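Local atomic coordinates of phosphotriesterase, putative (PDB entry 4J35), a protein that probably hydrolyses lactones with a pair of divalent metal ions and serves as a scaffold for engineered organophosphate hydrolysis. Residues A[57-62]-A[292-297]; A[94-99]-A[156-161]; A[185-190]-A[218-223]; A[212-217]-A[224-229]; A[230-233]-A[239-242]. The protein carries 7 engineered substitutions. All coordinates share one frame; numbering follows the deposited sequence.

Interaction 1 of 5, residues A[57-62]-A[292-297]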
# COMPACT_ATOMS: atom_id res chain seq x y z
N LEU A 57 16.10 -1.46 8.23
CA LEU A 57 17.38 -1.07 7.71
C LEU A 57 18.45 -2.16 7.93
O LEU A 57 19.29 -2.42 7.06
CB LEU A 57 17.82 0.25 8.33
CG LEU A 57 17.06 1.50 7.90
CD1 LEU A 57 17.32 2.60 8.90
CD2 LEU A 57 17.51 1.93 6.52
N ALA A 58 18.39 -2.83 9.08
CA ALA A 58 19.31 -3.94 9.35
C ALA A 58 19.14 -5.04 8.30
O ALA A 58 20.06 -5.80 8.03
CB ALA A 58 19.08 -4.51 10.76
N ARG A 59 17.97 -5.14 7.69
CA ARG A 59 17.76 -6.24 6.77
C ARG A 59 17.99 -5.80 5.31
O ARG A 59 17.74 -6.57 4.39
CB ARG A 59 16.38 -6.83 6.99
CG ARG A 59 16.26 -7.60 8.32
CD ARG A 59 14.81 -7.77 8.71
NE ARG A 59 14.65 -8.73 9.79
CZ ARG A 59 15.03 -8.50 11.05
NH1 ARG A 59 15.62 -7.36 11.38
NH2 ARG A 59 14.83 -9.45 11.97
N GLY A 60 18.50 -4.59 5.12
CA GLY A 60 18.76 -4.06 3.80
C GLY A 60 17.59 -3.26 3.22
O GLY A 60 17.72 -2.71 2.12
N ILE A 61 16.46 -3.20 3.92
CA ILE A 61 15.29 -2.41 3.45
C ILE A 61 15.56 -0.91 3.61
O ILE A 61 15.73 -0.42 4.71
CB ILE A 61 13.98 -2.73 4.18
CG1 ILE A 61 13.64 -4.22 4.11
CG2 ILE A 61 12.80 -1.87 3.58
CD1 ILE A 61 13.48 -4.73 2.76
N GLN A 62 15.60 -0.17 2.50
CA GLN A 62 15.88 1.26 2.59
C GLN A 62 14.68 2.17 2.38
O GLN A 62 14.78 3.38 2.63
CB GLN A 62 16.94 1.64 1.57
CG GLN A 62 18.30 0.99 1.89
CD GLN A 62 19.28 1.21 0.79
OE1 GLN A 62 19.58 0.30 0.03
NE2 GLN A 62 19.78 2.44 0.68
N ILE A 292 9.07 -10.85 5.61
CA ILE A 292 9.37 -11.16 4.22
C ILE A 292 10.88 -11.43 4.15
O ILE A 292 11.32 -12.46 3.66
CB ILE A 292 8.94 -10.07 3.25
CG1 ILE A 292 7.47 -10.28 2.93
CG2 ILE A 292 9.81 -10.14 2.00
CD1 ILE A 292 6.81 -9.10 2.20
N SER A 293 11.65 -10.52 4.74
CA SER A 293 13.09 -10.70 4.86
C SER A 293 13.50 -12.00 5.56
O SER A 293 14.37 -12.72 5.04
CB SER A 293 13.71 -9.51 5.57
OG SER A 293 13.42 -8.30 4.90
N ASP A 294 12.92 -12.32 6.72
CA ASP A 294 13.41 -13.45 7.52
C ASP A 294 12.89 -14.81 7.06
O ASP A 294 13.58 -15.83 7.24
CB ASP A 294 13.05 -13.30 9.03
CG ASP A 294 13.68 -12.10 9.66
OD1 ASP A 294 14.50 -11.44 9.00
OD2 ASP A 294 13.37 -11.83 10.85
N ASP A 295 11.66 -14.85 6.53
CA ASP A 295 10.98 -16.13 6.29
C ASP A 295 10.70 -16.35 4.79
O ASP A 295 10.88 -17.45 4.26
CB ASP A 295 9.64 -16.18 6.99
CG ASP A 295 9.76 -16.04 8.50
OD1 ASP A 295 10.64 -16.73 9.05
OD2 ASP A 295 8.99 -15.23 9.05
N ILE A 296 10.27 -15.30 4.12
CA ILE A 296 9.76 -15.47 2.75
C ILE A 296 10.85 -15.57 1.72
O ILE A 296 10.90 -16.54 0.96
CB ILE A 296 8.80 -14.32 2.37
CG1 ILE A 296 7.63 -14.26 3.35
CG2 ILE A 296 8.35 -14.46 0.91
CD1 ILE A 296 6.79 -15.53 3.40
N LEU A 297 11.70 -14.56 1.62
CA LEU A 297 12.72 -14.59 0.59
C LEU A 297 13.60 -15.85 0.62
O LEU A 297 13.94 -16.42 -0.41
CB LEU A 297 13.58 -13.31 0.63
CG LEU A 297 12.81 -11.98 0.51
CD1 LEU A 297 13.77 -10.80 0.41
CD2 LEU A 297 11.80 -11.97 -0.68
O HOH W 1 15.27 -8.12 3.08
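R59 and S293 form the close-packed half of this contact, and the salt bridge from R59 to D294 forms its outer half. The CB and CD carbons of R59 lie along the S293 side chain, with R59 CD 3.8 Å from S293 CB. Beneath them the buried I61 brings CG1 and CD1 up to the serine, CD1 lying 4.2 Å from S293 OG. The serine oxygen also faces a water that it meets at 2.6 Å from OG and that donates to the carbonyl O of R59, so a single solvent molecule links the end of one helix to the side of the other.

Toward solvent the contact is more open and polar, a salt bridge made of two charged hydrogen bonds. R59, stretched from CG to NE, brings its guanidinium edge side-on to the carboxylate of D294. Its NE donates to D294 OD1 at 2.8 Å, a bent bond of 147°, whereas NH2 reaches D294 OD2 at 3.0 Å along a straighter path and in the guanidinium plane. The two flat groups are turned 34° from one another, consistent with NE meeting OD1 on its syn side but out of the carboxylate plane, while NH2 uses the syn lone pair of OD2. R59 NH1 turns back to the carbonyl of A55, and this third bond limits rotation of the guanidinium group.

R59 is placed here by the Schellman motif that ends helix 42-58, with G60 at positive phi as its C-prime residue. A bidentate ion pair on the outer side, backed by aliphatic carbon and one water, implies that directional polar bonds supplement side-chain packing in joining helix 291-303 to this helix end.

Interaction 2 of 5, residues A[94-99]-A[156-161]. Engineered in segment 94-99: F97 (natural residue Tyr).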
# COMPACT_ATOMS: atom_id res chain seq x y z
N THR A 94 -1.80 9.86 -1.06
CA THR A 94 -3.00 10.69 -1.06
C THR A 94 -4.16 9.84 -1.58
O THR A 94 -4.03 9.17 -2.60
CB THR A 94 -2.84 11.93 -1.93
OG1 THR A 94 -4.06 12.67 -1.90
CG2 THR A 94 -2.47 11.57 -3.38
N GLY A 95 -5.25 9.80 -0.83
CA GLY A 95 -6.40 9.02 -1.25
C GLY A 95 -7.36 8.78 -0.12
O GLY A 95 -7.07 9.13 1.04
N PHE A 96 -8.50 8.18 -0.43
CA PHE A 96 -9.48 7.82 0.61
C PHE A 96 -9.80 6.33 0.52
O PHE A 96 -9.60 5.73 -0.52
CB PHE A 96 -10.79 8.55 0.38
CG PHE A 96 -10.91 9.87 1.09
CD1 PHE A 96 -10.04 10.91 0.83
CD2 PHE A 96 -11.95 10.09 1.95
CE1 PHE A 96 -10.19 12.14 1.44
CE2 PHE A 96 -12.12 11.34 2.56
CZ PHE A 96 -11.23 12.36 2.31
N PHE A 97 -10.34 5.76 1.59
CA PHE A 97 -10.54 4.31 1.67
C PHE A 97 -11.87 3.85 1.04
O PHE A 97 -12.76 4.66 0.83
CB PHE A 97 -10.46 3.91 3.15
CG PHE A 97 -10.10 2.49 3.41
CD1 PHE A 97 -9.00 1.90 2.78
CD2 PHE A 97 -10.78 1.77 4.38
CE1 PHE A 97 -8.63 0.58 3.08
CE2 PHE A 97 -10.41 0.45 4.69
CZ PHE A 97 -9.33 -0.14 4.04
N TYR A 98 -11.99 2.54 0.75
CA TYR A 98 -13.18 1.98 0.06
C TYR A 98 -14.51 2.34 0.75
O TYR A 98 -14.56 2.53 1.95
CB TYR A 98 -13.05 0.45 -0.15
CG TYR A 98 -13.22 -0.44 1.08
CD1 TYR A 98 -12.27 -0.46 2.10
CD2 TYR A 98 -14.32 -1.30 1.19
CE1 TYR A 98 -12.43 -1.29 3.21
CE2 TYR A 98 -14.48 -2.12 2.29
CZ TYR A 98 -13.54 -2.11 3.30
OH TYR A 98 -13.70 -2.94 4.39
N GLU A 99 -15.59 2.46 -0.02
CA GLU A 99 -16.81 3.08 0.51
C GLU A 99 -18.13 2.38 0.16
O GLU A 99 -18.96 2.97 -0.55
CB GLU A 99 -16.86 4.52 0.08
N GLN A 156 -15.58 5.17 -8.09
CA GLN A 156 -15.06 5.50 -9.41
C GLN A 156 -14.69 6.97 -9.53
O GLN A 156 -13.86 7.35 -10.35
CB GLN A 156 -16.03 5.07 -10.50
CG GLN A 156 -16.07 3.55 -10.62
CD GLN A 156 -16.78 3.12 -11.88
OE1 GLN A 156 -16.53 3.66 -12.95
NE2 GLN A 156 -17.68 2.15 -11.75
N LEU A 157 -15.29 7.80 -8.70
CA LEU A 157 -14.94 9.21 -8.68
C LEU A 157 -13.44 9.31 -8.47
O LEU A 157 -12.79 10.11 -9.13
CB LEU A 157 -15.66 9.92 -7.53
CG LEU A 157 -17.20 9.91 -7.63
CD1 LEU A 157 -17.81 10.32 -6.31
CD2 LEU A 157 -17.67 10.84 -8.73
N PHE A 158 -12.94 8.52 -7.51
CA PHE A 158 -11.54 8.55 -7.13
C PHE A 158 -10.66 7.95 -8.23
O PHE A 158 -9.60 8.48 -8.51
CB PHE A 158 -11.32 7.84 -5.79
CG PHE A 158 -12.07 8.51 -4.62
CD1 PHE A 158 -13.40 8.22 -4.37
CD2 PHE A 158 -11.41 9.41 -3.76
CE1 PHE A 158 -14.09 8.85 -3.29
CE2 PHE A 158 -12.10 10.04 -2.72
CZ PHE A 158 -13.43 9.74 -2.48
N PHE A 159 -11.10 6.85 -8.83
CA PHE A 159 -10.35 6.27 -9.95
C PHE A 159 -10.18 7.29 -11.07
O PHE A 159 -9.09 7.40 -11.65
CB PHE A 159 -11.00 4.97 -10.46
CG PHE A 159 -10.68 3.74 -9.63
CD1 PHE A 159 -11.13 3.63 -8.32
CD2 PHE A 159 -9.93 2.70 -10.16
CE1 PHE A 159 -10.85 2.51 -7.54
CE2 PHE A 159 -9.63 1.57 -9.39
CZ PHE A 159 -10.08 1.47 -8.08
N ARG A 160 -11.24 8.04 -11.40
CA ARG A 160 -11.11 8.96 -12.53
C ARG A 160 -10.26 10.16 -12.15
O ARG A 160 -9.46 10.62 -12.94
CB ARG A 160 -12.51 9.42 -13.08
CG ARG A 160 -13.35 8.27 -13.65
CD ARG A 160 -14.61 8.75 -14.41
NE ARG A 160 -15.60 9.34 -13.53
CZ ARG A 160 -16.57 8.67 -12.91
NH1 ARG A 160 -16.67 7.35 -13.04
NH2 ARG A 160 -17.44 9.31 -12.14
N ALA A 161 -10.40 10.64 -10.91
CA ALA A 161 -9.54 11.73 -10.46
C ALA A 161 -8.06 11.30 -10.42
O ALA A 161 -7.18 12.06 -10.83
CB ALA A 161 -9.97 12.22 -9.10
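F96 and F158 make an apolar contact in which the chief touching atoms are a methylene and a ring carbon: F96 CB stands 3.7 Å from F158 CE2, with F158 CZ a little farther off. As an aromatic pair the two rings meet at a slant. Their centroids are 5.8 Å apart and their planes differ by 33°, a geometry belonging neither to a stack nor to a T-shaped pair. F158 has its CG anti to the carbonyl carbon (chi1 -62°), which sends the ring off helix 153-169 toward the loop, while the F96 ring turns away past its own CB.

The loop follows strand 89-91 of the TIM barrel characteristic of the phosphotriesterase family, and helix 153-169 packs on the outside of that barrel. F96 lies about 10 Å, side chain to side chain, from the metal ligand H176; the engineered F97 and its neighbour Y98 turn their rings to that histidine.

Further aromatic and aliphatic groups pack on the pair: F107 meets F96 edge-to-face, Y154 does the same to F158, and M123 and I120 of helix 116-129 touch F96 and F158 respectively. Polar bonds lie beside this cluster, with G95 N donating to N70 and E99 N to E155.

Interaction 3 of 5, residues A[185-190]-A[218-223]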
# COMPACT_ATOMS: atom_id res chain seq x y z
N GLN A 185 -10.71 -5.64 -12.99
CA GLN A 185 -11.54 -4.45 -13.22
C GLN A 185 -10.82 -3.16 -12.88
O GLN A 185 -10.98 -2.16 -13.56
CB GLN A 185 -12.82 -4.52 -12.42
CG GLN A 185 -13.79 -5.55 -12.91
CD GLN A 185 -13.56 -6.87 -12.27
OE1 GLN A 185 -12.44 -7.19 -11.87
NE2 GLN A 185 -14.62 -7.65 -12.13
N GLN A 186 -10.04 -3.14 -11.80
CA GLN A 186 -9.29 -1.94 -11.50
C GLN A 186 -8.28 -1.62 -12.61
O GLN A 186 -8.08 -0.46 -13.00
CB GLN A 186 -8.53 -2.15 -10.16
CG GLN A 186 -9.39 -2.08 -8.91
CD GLN A 186 -8.54 -2.08 -7.65
OE1 GLN A 186 -7.33 -2.28 -7.73
NE2 GLN A 186 -9.16 -1.88 -6.49
N ALA A 187 -7.59 -2.67 -13.07
CA ALA A 187 -6.48 -2.53 -13.99
C ALA A 187 -7.08 -2.08 -15.31
O ALA A 187 -6.57 -1.19 -15.97
CB ALA A 187 -5.72 -3.86 -14.15
N GLU A 188 -8.20 -2.68 -15.64
CA GLU A 188 -8.90 -2.32 -16.88
C GLU A 188 -9.45 -0.90 -16.87
O GLU A 188 -9.37 -0.17 -17.87
CB GLU A 188 -10.05 -3.27 -17.10
CG GLU A 188 -10.84 -2.89 -18.35
CD GLU A 188 -11.98 -3.83 -18.55
OE1 GLU A 188 -12.75 -4.03 -17.58
OE2 GLU A 188 -12.09 -4.39 -19.66
N LEU A 189 -10.03 -0.49 -15.74
CA LEU A 189 -10.56 0.86 -15.59
C LEU A 189 -9.44 1.91 -15.66
O LEU A 189 -9.50 2.86 -16.43
CB LEU A 189 -11.37 0.99 -14.30
CG LEU A 189 -11.87 2.39 -13.94
CD1 LEU A 189 -12.69 2.98 -15.11
CD2 LEU A 189 -12.70 2.38 -12.66
N LEU A 190 -8.41 1.76 -14.85
CA LEU A 190 -7.30 2.72 -14.88
C LEU A 190 -6.58 2.79 -16.24
O LEU A 190 -6.22 3.88 -16.70
CB LEU A 190 -6.28 2.35 -13.78
CG LEU A 190 -6.78 2.64 -12.35
CD1 LEU A 190 -5.76 1.97 -11.34
CD2 LEU A 190 -6.92 4.11 -12.08
N LEU A 218 -2.66 -9.09 -15.01
CA LEU A 218 -1.31 -8.81 -15.49
C LEU A 218 -1.36 -8.47 -16.98
O LEU A 218 -0.51 -7.78 -17.53
CB LEU A 218 -0.39 -10.00 -15.29
CG LEU A 218 0.04 -10.06 -13.80
CD1 LEU A 218 0.58 -11.42 -13.49
CD2 LEU A 218 1.08 -8.98 -13.57
N ARG A 219 -2.38 -9.00 -17.60
CA ARG A 219 -2.67 -8.72 -19.02
C ARG A 219 -2.73 -7.21 -19.39
O ARG A 219 -2.51 -6.84 -20.55
CB ARG A 219 -4.00 -9.39 -19.35
CG ARG A 219 -4.41 -9.36 -20.78
CD ARG A 219 -3.85 -10.58 -21.49
NE ARG A 219 -4.74 -11.74 -21.35
CZ ARG A 219 -5.55 -12.19 -22.31
NH1 ARG A 219 -5.59 -11.60 -23.50
NH2 ARG A 219 -6.31 -13.26 -22.08
N HIS A 220 -3.02 -6.35 -18.41
CA HIS A 220 -3.20 -4.92 -18.66
C HIS A 220 -1.92 -4.16 -18.57
O HIS A 220 -1.90 -2.95 -18.77
CB HIS A 220 -4.25 -4.35 -17.71
CG HIS A 220 -5.62 -4.87 -17.97
ND1 HIS A 220 -6.18 -5.89 -17.24
CD2 HIS A 220 -6.51 -4.58 -18.94
CE1 HIS A 220 -7.38 -6.17 -17.71
NE2 HIS A 220 -7.60 -5.39 -18.76
N GLY A 221 -0.85 -4.89 -18.25
CA GLY A 221 0.49 -4.34 -18.20
C GLY A 221 0.86 -3.79 -16.84
O GLY A 221 1.95 -3.25 -16.68
N VAL A 222 -0.08 -3.88 -15.91
CA VAL A 222 0.14 -3.38 -14.56
C VAL A 222 0.97 -4.36 -13.77
O VAL A 222 1.17 -5.51 -14.15
CB VAL A 222 -1.19 -3.07 -13.78
CG1 VAL A 222 -2.03 -1.97 -14.52
CG2 VAL A 222 -2.03 -4.36 -13.57
N SER A 223 1.44 -3.89 -12.62
CA SER A 223 2.02 -4.81 -11.66
C SER A 223 1.02 -5.20 -10.56
O SER A 223 -0.03 -4.58 -10.38
CB SER A 223 3.23 -4.13 -11.05
OG SER A 223 4.20 -3.88 -12.04
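H220 lays one face of its imidazole over the backbone of helix 183-192. The peptide nitrogen of E188 stands 4.0 Å above the ring plane, over its centre, and the carbonyl carbon of A187 lies over the same face nearer the rim. Around this flat overlap the side chains meet the two ring nitrogens: A187 CB is 3.7 Å from H220 ND1, and E188 CB is 3.6 Å from H220 NE2. The imidazole is swung up to the helix because its CG is anti to the carbonyl carbon (chi1 -67°).

E188 then runs outward, extended beyond CG, and its carboxylate is turned 56° from the ring. The charged ends stay apart, E188 OE2 being 4.7 Å from H220 NE2. On the inner side V222 points CG2 at the methyl group of A187, 3.8 Å from A187 CB, and rests also on I200 and I202 of strand 200-202.

H220 occupies the type I turn from L218 to G221, where the chain leaves helix 211-218 and leads into strand 223-226; ND1 makes a weak hydrogen bond to the carbonyl of T217. The chemistry is therefore van der Waals contact between an imidazole face and a helix backbone, graded from methyl groups inside to a nearby carboxylate outside, which would probably favour a protonated histidine to a modest degree.

Interaction 4 of 5, residues A[212-217]-A[224-229]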
# COMPACT_ATOMS: atom_id res chain seq x y z
N ALA A 212 -5.37 -17.75 -12.42
CA ALA A 212 -6.00 -17.22 -13.64
C ALA A 212 -6.47 -15.79 -13.39
O ALA A 212 -6.50 -14.97 -14.30
CB ALA A 212 -7.16 -18.09 -14.09
N TYR A 213 -6.82 -15.50 -12.14
CA TYR A 213 -7.27 -14.17 -11.73
C TYR A 213 -6.10 -13.19 -11.81
O TYR A 213 -6.24 -12.08 -12.30
CB TYR A 213 -7.84 -14.26 -10.32
CG TYR A 213 -8.15 -12.95 -9.62
CD1 TYR A 213 -9.33 -12.25 -9.87
CD2 TYR A 213 -7.27 -12.44 -8.68
CE1 TYR A 213 -9.61 -11.07 -9.20
CE2 TYR A 213 -7.55 -11.26 -7.99
CZ TYR A 213 -8.72 -10.58 -8.26
OH TYR A 213 -8.97 -9.42 -7.57
N HIS A 214 -4.93 -13.63 -11.35
CA HIS A 214 -3.71 -12.83 -11.47
C HIS A 214 -3.30 -12.62 -12.93
O HIS A 214 -2.89 -11.53 -13.32
CB HIS A 214 -2.57 -13.50 -10.72
CG HIS A 214 -2.89 -13.78 -9.29
ND1 HIS A 214 -3.71 -14.81 -8.91
CD2 HIS A 214 -2.55 -13.13 -8.15
CE1 HIS A 214 -3.86 -14.79 -7.60
NE2 HIS A 214 -3.17 -13.78 -7.12
N ARG A 215 -3.34 -13.67 -13.71
CA ARG A 215 -2.89 -13.57 -15.11
C ARG A 215 -3.78 -12.58 -15.86
O ARG A 215 -3.32 -11.76 -16.65
CB ARG A 215 -2.94 -14.94 -15.75
CG ARG A 215 -1.78 -15.82 -15.30
CD ARG A 215 -1.69 -17.08 -16.10
NE ARG A 215 -2.63 -18.07 -15.62
CZ ARG A 215 -2.30 -19.19 -15.00
NH1 ARG A 215 -1.03 -19.51 -14.75
NH2 ARG A 215 -3.28 -20.00 -14.60
N GLU A 216 -5.05 -12.63 -15.57
CA GLU A 216 -5.95 -11.67 -16.19
C GLU A 216 -5.64 -10.21 -15.85
O GLU A 216 -5.71 -9.34 -16.70
CB GLU A 216 -7.39 -11.96 -15.81
CG GLU A 216 -8.34 -11.09 -16.56
CD GLU A 216 -9.78 -11.39 -16.23
OE1 GLU A 216 -10.02 -12.36 -15.48
OE2 GLU A 216 -10.66 -10.65 -16.73
N THR A 217 -5.30 -9.93 -14.59
CA THR A 217 -4.91 -8.60 -14.22
C THR A 217 -3.63 -8.16 -14.93
O THR A 217 -3.54 -7.01 -15.40
CB THR A 217 -4.68 -8.53 -12.63
OG1 THR A 217 -5.84 -9.05 -11.98
CG2 THR A 217 -4.50 -7.12 -12.18
N ILE A 224 1.35 -6.26 -9.79
CA ILE A 224 0.43 -6.71 -8.79
C ILE A 224 1.25 -7.01 -7.57
O ILE A 224 2.39 -7.42 -7.71
CB ILE A 224 -0.34 -7.96 -9.25
CG1 ILE A 224 0.56 -9.10 -9.59
CG2 ILE A 224 -1.16 -7.61 -10.51
CD1 ILE A 224 -0.20 -10.45 -9.73
N ALA A 225 0.64 -6.77 -6.42
CA ALA A 225 1.35 -6.99 -5.14
C ALA A 225 0.66 -8.06 -4.34
O ALA A 225 -0.55 -8.01 -4.11
CB ALA A 225 1.36 -5.74 -4.37
N PHE A 226 1.48 -8.98 -3.84
CA PHE A 226 1.12 -9.91 -2.80
C PHE A 226 1.56 -9.16 -1.56
O PHE A 226 2.73 -9.27 -1.14
CB PHE A 226 1.92 -11.21 -3.01
CG PHE A 226 1.42 -12.06 -4.16
CD1 PHE A 226 1.43 -11.60 -5.46
CD2 PHE A 226 0.95 -13.34 -3.92
CE1 PHE A 226 0.99 -12.40 -6.48
CE2 PHE A 226 0.50 -14.13 -4.91
CZ PHE A 226 0.50 -13.66 -6.21
N ASP A 227 0.68 -8.32 -1.01
CA ASP A 227 1.14 -7.36 -0.04
C ASP A 227 0.52 -7.49 1.36
O ASP A 227 0.62 -6.56 2.15
CB ASP A 227 0.96 -5.94 -0.56
CG ASP A 227 -0.46 -5.65 -1.00
OD1 ASP A 227 -1.37 -6.43 -0.64
OD2 ASP A 227 -0.67 -4.68 -1.75
N ARG A 228 -0.10 -8.63 1.65
CA ARG A 228 -0.54 -8.91 3.03
C ARG A 228 0.12 -10.21 3.54
O ARG A 228 -0.48 -10.99 4.29
CB ARG A 228 -2.07 -9.00 3.10
CG ARG A 228 -2.75 -7.91 2.26
CD ARG A 228 -4.23 -7.87 2.44
NE ARG A 228 -4.60 -7.14 3.64
CZ ARG A 228 -5.85 -6.98 4.06
NH1 ARG A 228 -6.86 -7.46 3.34
NH2 ARG A 228 -6.08 -6.31 5.19
N ILE A 229 1.36 -10.42 3.11
CA ILE A 229 2.09 -11.63 3.44
C ILE A 229 2.28 -11.64 4.96
O ILE A 229 2.74 -10.67 5.53
CB ILE A 229 3.45 -11.73 2.73
CG1 ILE A 229 3.24 -11.76 1.19
CG2 ILE A 229 4.21 -12.98 3.15
CD1 ILE A 229 4.52 -11.72 0.39
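I224 and H214 bury the most surface here, and they meet through the end of one chain and the rim of the other. I224 CD1 sits in the plane of the H214 imidazole, at its edge, 3.9 Å from H214 CD2. The two side chains run at about a right angle. Holding CG1 between the backbone N and the carbonyl carbon (chi1 58°) lets I224 send CD1 to the histidine while its other branch, CG2, touches T217 CG2 at 3.8 Å. One isoleucine on strand 223-226 thereby meets two successive turns of helix 211-218.

The imidazole has a second neighbour in F226, whose CZ is 3.7 Å from H214 CD2. Those ring planes differ by only 20°, but they are slid so far that there is scarcely any overlap, with centroids 5.3 Å apart. Both nitrogens of the buried histidine have partners, NE2 bonding to the carbonyl of M205 and ND1 to that of D210, which fixes the rotation of the ring. T217 disposes of its hydroxyl within its own helix: OG1 donates to Y213 O at 3.1 Å, so that its methyl is left to face the strand. T217 N approaches that carbonyl from the opposite face.

V246 and L250 of helix 240-251 also pack on H214. Helix and strand run close to antiparallel, at 147°, and the axes of segments 212-217 and 224-226 come within 10.4 Å. This is the returning half of the beta-alpha-beta crossover 200-202, 211-218, 223-226, the repeating element of a TIM barrel, with the F226 side chain about 9 Å from that of the metal ligand H204.

Interaction 5 of 5, residues A[230-233]-A[239-242]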
# COMPACT_ATOMS: atom_id res chain seq x y z
N GLY A 230 1.88 -12.74 5.57
CA GLY A 230 1.94 -12.89 7.04
C GLY A 230 0.56 -12.86 7.68
O GLY A 230 0.40 -13.34 8.81
N LEU A 231 -0.45 -12.32 6.98
CA LEU A 231 -1.81 -12.28 7.52
C LEU A 231 -2.57 -13.51 7.02
O LEU A 231 -3.03 -13.55 5.88
CB LEU A 231 -2.52 -10.99 7.09
CG LEU A 231 -3.91 -10.69 7.63
CD1 LEU A 231 -3.87 -10.68 9.16
CD2 LEU A 231 -4.40 -9.34 7.08
N GLN A 232 -2.72 -14.52 7.87
CA GLN A 232 -3.06 -15.87 7.40
C GLN A 232 -4.43 -16.38 7.85
O GLN A 232 -4.65 -16.63 9.02
CB GLN A 232 -2.00 -16.88 7.85
CG GLN A 232 -0.57 -16.54 7.43
CD GLN A 232 0.39 -17.71 7.62
OE1 GLN A 232 0.44 -18.61 6.79
NE2 GLN A 232 1.20 -17.66 8.68
N GLY A 233 -5.35 -16.57 6.92
CA GLY A 233 -6.66 -17.08 7.30
C GLY A 233 -7.48 -16.20 8.24
O GLY A 233 -8.32 -16.72 8.99
N THR A 239 -3.35 -18.68 3.46
CA THR A 239 -2.12 -18.87 4.21
C THR A 239 -0.97 -18.44 3.33
O THR A 239 -1.11 -18.32 2.10
CB THR A 239 -1.94 -20.35 4.60
OG1 THR A 239 -1.66 -21.14 3.43
CG2 THR A 239 -3.21 -20.88 5.28
N ASP A 240 0.19 -18.25 3.94
CA ASP A 240 1.38 -17.86 3.20
C ASP A 240 1.81 -18.96 2.23
O ASP A 240 2.34 -18.69 1.14
CB ASP A 240 2.52 -17.55 4.17
CG ASP A 240 2.40 -16.16 4.79
OD1 ASP A 240 1.56 -15.36 4.30
OD2 ASP A 240 3.14 -15.86 5.75
N ALA A 241 1.55 -20.20 2.62
CA ALA A 241 1.90 -21.33 1.77
C ALA A 241 1.11 -21.26 0.48
O ALA A 241 1.66 -21.54 -0.59
CB ALA A 241 1.65 -22.65 2.49
N GLU A 242 -0.16 -20.89 0.58
CA GLU A 242 -0.98 -20.75 -0.62
C GLU A 242 -0.51 -19.55 -1.44
O GLU A 242 -0.42 -19.62 -2.68
CB GLU A 242 -2.46 -20.60 -0.26
CG GLU A 242 -3.03 -21.79 0.50
CD GLU A 242 -4.38 -21.50 1.15
OE1 GLU A 242 -4.62 -20.34 1.55
OE2 GLU A 242 -5.19 -22.44 1.28
O HOH W 2 1.35 -21.38 5.60
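Q232 lays its terminal amide over the carboxylate of D240, the two planes stacked and only 11° apart although the side chains cross at about a right angle. From there Q232 OE1 takes the backbone N-H of D240 at 2.9 Å in an almost straight bond (177°), with the donor tilted 30° from the amide plane. A water at 3.1 Å donates to the same oxygen, Q232 OE1, and accepts from A241 N, so the amide oxygen serves two N-H groups of the first helical turn, one directly and one through solvent.

D240 returns a bond to the loop. G230 N donates to D240 OD1 at 2.9 Å, and that oxygen accepts with its syn lone pair. The carboxylate is further held by R243 in a salt bridge at OD1 and by H291 at OD2; such company should favour its charged form. G230 itself has backbone angles that call for glycine.

T239 caps the helix start as N-cap in a capping box with E242. Its hydroxyl, placed between its own N and carbonyl carbon, accepts from the backbone: E242 N lies 3.2 Å from T239 OG1. In return T239 N donates to E242 OE1 at 2.8 Å, meeting the carboxylate from above its plane.

The loop following strand 223-226 is thus tied to the beginning of helix 240-251, the next helix in the chain. Through H291 the same aspartate reaches the start of helix 291-303, while I229 packs against it from the loop just before G230.

Overall arrangement
Interaction 4 is the buried core of the set, an apolar packing of strand on helix, whereas interactions 1, 2, 3 and 5 are only partly buried. Interactions 3 and 4 meet at helix 211-218 and the turn into strand 223-226, interaction 3 bringing helix 183-192 against it: A187 meets the T217 methyl, and V222 the T217 carbonyl. F159 carries the packing on from interaction 2 to interaction 3 by touching Q186, L189 and L190. On another flank, I229 from 224-229 packs on I292 and I296 of interaction 1 and on D240 of interaction 5. Chemistry varies with place: interactions 2 to 4 rest on rings and methyls, while interaction 1 uses an ion pair and interaction 5 directional bonds.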